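Local coordinates for beta-lactamase (Serratia marcescens, PDB 5GS8), which hydrolyses beta-lactam antibiotics to substituted beta-amino acids as an extended-spectrum class A beta-lactamase, at the interface of chains A and B. Numbering follows the deposited sequence. Chains: chain A/B, Beta-lactamase.

Contact 1: the interface of chains A and B. Residues chain A 82, 151-152; chain B 82, 220-221.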
loop_
_atom_site.group_PDB
_atom_site.type_symbol
_atom_site.label_atom_id
_atom_site.label_comp_id
_atom_site.label_asym_id
_atom_site.label_seq_id
_atom_site.Cartn_x
_atom_site.Cartn_y
_atom_site.Cartn_z
ATOM N N ASN A 82 -2.656 4.256 -3.058
ATOM C CA ASN A 82 -2.554 2.867 -3.515
ATOM C C ASN A 82 -1.127 2.389 -3.490
ATOM O O ASN A 82 -0.642 1.751 -4.409
ATOM C CB ASN A 82 -3.186 2.689 -4.919
ATOM C CG ASN A 82 -3.594 1.251 -5.241
ATOM O OD1 ASN A 82 -4.179 0.991 -6.311
ATOM N ND2 ASN A 82 -3.343 0.340 -4.350
ATOM N N HIS A 151 7.157 0.500 -8.663
ATOM C CA HIS A 151 5.744 0.300 -8.847
ATOM C C HIS A 151 5.302 0.464 -10.294
ATOM O O HIS A 151 4.223 -0.019 -10.653
ATOM C CB HIS A 151 4.924 1.226 -7.936
ATOM C CG HIS A 151 4.804 0.737 -6.525
ATOM N ND1 HIS A 151 5.865 0.777 -5.652
ATOM C CD2 HIS A 151 3.721 0.392 -5.792
ATOM C CE1 HIS A 151 5.464 0.356 -4.459
ATOM N NE2 HIS A 151 4.173 0.090 -4.529
ATOM N N LYS A 152 6.134 1.099 -11.126
ATOM C CA LYS A 152 5.776 1.383 -12.521
ATOM C C LYS A 152 5.891 0.179 -13.467
ATOM O O LYS A 152 5.230 0.136 -14.483
ATOM C CB LYS A 152 6.620 2.546 -13.034
ATOM C CG LYS A 152 6.113 3.911 -12.574
ATOM C CD LYS A 152 7.086 5.059 -12.861
ATOM C CE LYS A 152 6.405 6.427 -12.842
ATOM N NZ LYS A 152 5.698 6.765 -11.587
ATOM N N ASN B 82 3.077 -4.875 1.131
ATOM C CA ASN B 82 3.327 -4.003 -0.021
ATOM C C ASN B 82 2.068 -3.772 -0.811
ATOM O O ASN B 82 2.049 -3.821 -2.029
ATOM C CB ASN B 82 4.461 -4.565 -0.915
ATOM C CG ASN B 82 5.133 -3.515 -1.801
ATOM O OD1 ASN B 82 6.108 -3.828 -2.513
ATOM N ND2 ASN B 82 4.676 -2.301 -1.748
ATOM N N ASP B 220 -1.901 3.002 -9.914
ATOM C CA ASP B 220 -0.516 3.450 -10.026
ATOM C C ASP B 220 -0.267 4.037 -11.426
ATOM O O ASP B 220 -1.204 4.319 -12.173
ATOM C CB ASP B 220 0.435 2.285 -9.737
ATOM C CG ASP B 220 1.714 2.725 -9.039
ATOM O OD1 ASP B 220 2.536 3.399 -9.696
ATOM O OD2 ASP B 220 1.948 2.281 -7.874
ATOM N N THR B 221 1.006 4.123 -11.792
ATOM C CA THR B 221 1.420 4.722 -13.061
ATOM C C THR B 221 2.248 3.667 -13.757
ATOM O O THR B 221 2.792 2.745 -13.119
ATOM C CB THR B 221 2.195 5.995 -12.780
ATOM O OG1 THR B 221 1.368 6.906 -11.997
ATOM C CG2 THR B 221 2.619 6.711 -14.065
HETATM O O HOH W 1 2.269 -0.011 -12.338
HETATM O O HOH W 2 0.347 0.340 -6.466
#
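A:His151 meets the carboxylate of B:Asp220, and its side chain can be followed outward atom by atom. A:His151 CB packs against the carboxylate oxygen OD2 of B:Asp220 at 3.2 Å. From there CG (chi1 -80°) lies anti to the carbonyl carbon of A:His151, which carries the ring past the same oxygen; ring atom CD2 of A:His151 is 3.3 Å from B:Asp220 OD2. The two side chains meet at about a right angle, yet ring and carboxylate planes are turned 17° from each other. At the tip, A:His151 NE2 is 3.7 Å from the amide ND2 of B:Asn82, with the amide plane standing steeply, 74° from the ring. Which end of that amide is nitrogen is doubtful, so nothing rests on the atom that faces the ring.

Two waters stitch the chains together. Water 2 sits in plane at the ring edge and joins B:Asp220 OD2 to the backbone carbonyl of A:Asn82, 2.7 Å from its O. Water 1 bridges the backbone carbonyls of A:His151 and B:Thr221. Within chain B, B:Thr221 N donates to B:Asp220 OD1 at 2.7 Å, on the lone pair facing away from OD2, which helps fix the carboxylate's rotation. A:Lys152 runs alongside B:Thr221, pointing the same way, its CE 4.0 Å from the methyl CG2.

On chain A the short helix 147-152 belongs to the omega loop of the class A fold; from chain B comes the loop just after strand 212-218. Residue 82 of each chain lies in the loop between 3-10 helix 76-78 and helix 86-90. The patch probably lies near the active-site mouths.

Contact 2: the interface of chains A and B. Residues chain A 201, 218-219; chain B 81-82.
B:Pro81 lays the CB and CG side of its ring against A:Ser218, and apolar packing joins the two. B:Pro81 CG comes within 3.5 Å of A:Ser218 CB, while B:Pro81 CB lies 3.6 Å from the hydroxyl oxygen OG of A:Ser218. The rim of the A:Arg201 guanidinium adds a looser contact, with NH2 4.0 Å from B:Pro81 CG.

Hydrogen bonds within chain A set the serine. A:Arg201 reaches out extended from CG to NE and grips the hydroxyl of A:Ser218 end-on with both terminal nitrogens. A:Arg201 NH2 is 2.8 Å from A:Ser218 OG and A:Arg201 NH1 3.1 Å from it, and the oxygen sits close to the guanidinium plane. With chi1 at -51°, OG of A:Ser218 lies anti to its own carbonyl carbon, facing the arginine, and the paired bonds hold it there beside the proline.

One polar approach is doubtful as modelled. The side-chain oxygen OD1 of B:Asn82 lies 2.9 Å from the backbone O of A:Ser218, and both can only accept. The amide may be built the wrong way round; exchanging its O and N would place an NH2 against the carbonyl.

A:Ser218 closes strand 212-218, directly after the KTG motif that flanks the class A active site, and A:Ser219 starts the loop beyond. A:Arg201 lies in the loop between helix 182-193 and that strand. B:Pro81 shares the loop of B:Asn82.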
loop_
_atom_site.group_PDB
_atom_site.type_symbol
_atom_site.label_atom_id
_atom_site.label_comp_id
_atom_site.label_asym_id
_atom_site.label_seq_id
_atom_site.Cartn_x
_atom_site.Cartn_y
_atom_site.Cartn_z
ATOM N N ARG A 201 8.541 -13.772 10.094
ATOM C CA ARG A 201 9.723 -14.058 9.259
ATOM C C ARG A 201 10.919 -14.421 10.157
ATOM O O ARG A 201 10.829 -15.423 10.855
ATOM C CB ARG A 201 9.964 -12.909 8.281
ATOM C CG ARG A 201 8.783 -12.697 7.332
ATOM C CD ARG A 201 9.036 -11.638 6.279
ATOM N NE ARG A 201 7.813 -11.356 5.527
ATOM C CZ ARG A 201 7.741 -10.574 4.453
ATOM N NH1 ARG A 201 8.833 -10.061 3.921
ATOM N NH2 ARG A 201 6.590 -10.388 3.852
ATOM N N SER A 218 9.179 -7.063 0.585
ATOM C CA SER A 218 8.117 -7.895 -0.049
ATOM C C SER A 218 7.761 -7.308 -1.412
ATOM O O SER A 218 7.541 -6.098 -1.536
ATOM C CB SER A 218 6.866 -7.922 0.779
ATOM O OG SER A 218 7.116 -8.264 2.127
ATOM N N SER A 219 7.790 -8.154 -2.441
ATOM C CA SER A 219 7.188 -7.796 -3.690
ATOM C C SER A 219 5.725 -8.151 -3.774
ATOM O O SER A 219 5.161 -8.860 -2.925
ATOM C CB SER A 219 7.918 -8.531 -4.829
ATOM O OG SER A 219 7.581 -9.907 -4.806
ATOM N N PRO B 81 1.413 -7.959 2.260
ATOM C CA PRO B 81 2.348 -6.845 2.335
ATOM C C PRO B 81 2.456 -6.056 1.032
ATOM O O PRO B 81 2.014 -6.499 -0.033
ATOM C CB PRO B 81 3.670 -7.558 2.642
ATOM C CG PRO B 81 3.570 -8.751 1.761
ATOM C CD PRO B 81 2.120 -9.212 1.948
ATOM N N ASN B 82 3.077 -4.875 1.131
ATOM C CA ASN B 82 3.327 -4.003 -0.021
ATOM C C ASN B 82 2.068 -3.772 -0.811
ATOM O O ASN B 82 2.049 -3.821 -2.029
ATOM C CB ASN B 82 4.461 -4.565 -0.915
ATOM C CG ASN B 82 5.133 -3.515 -1.801
ATOM O OD1 ASN B 82 6.108 -3.828 -2.513
ATOM N ND2 ASN B 82 4.676 -2.301 -1.748
#

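Contact 1 and contact 2 have C-alpha centres about 14 Å apart and share B:Asn82, whose loop spans from the omega-loop helix of chain A to the end of its strand 212-218. By the two-fold symmetry, each patch recurs with the chains exchanged, so strand end, following loop and omega loop of each copy all face the partner. Active-site borders are thus turned toward the other molecule, though the structure alone does not show an effect on access. Nor does it show whether the dimer forms in solution.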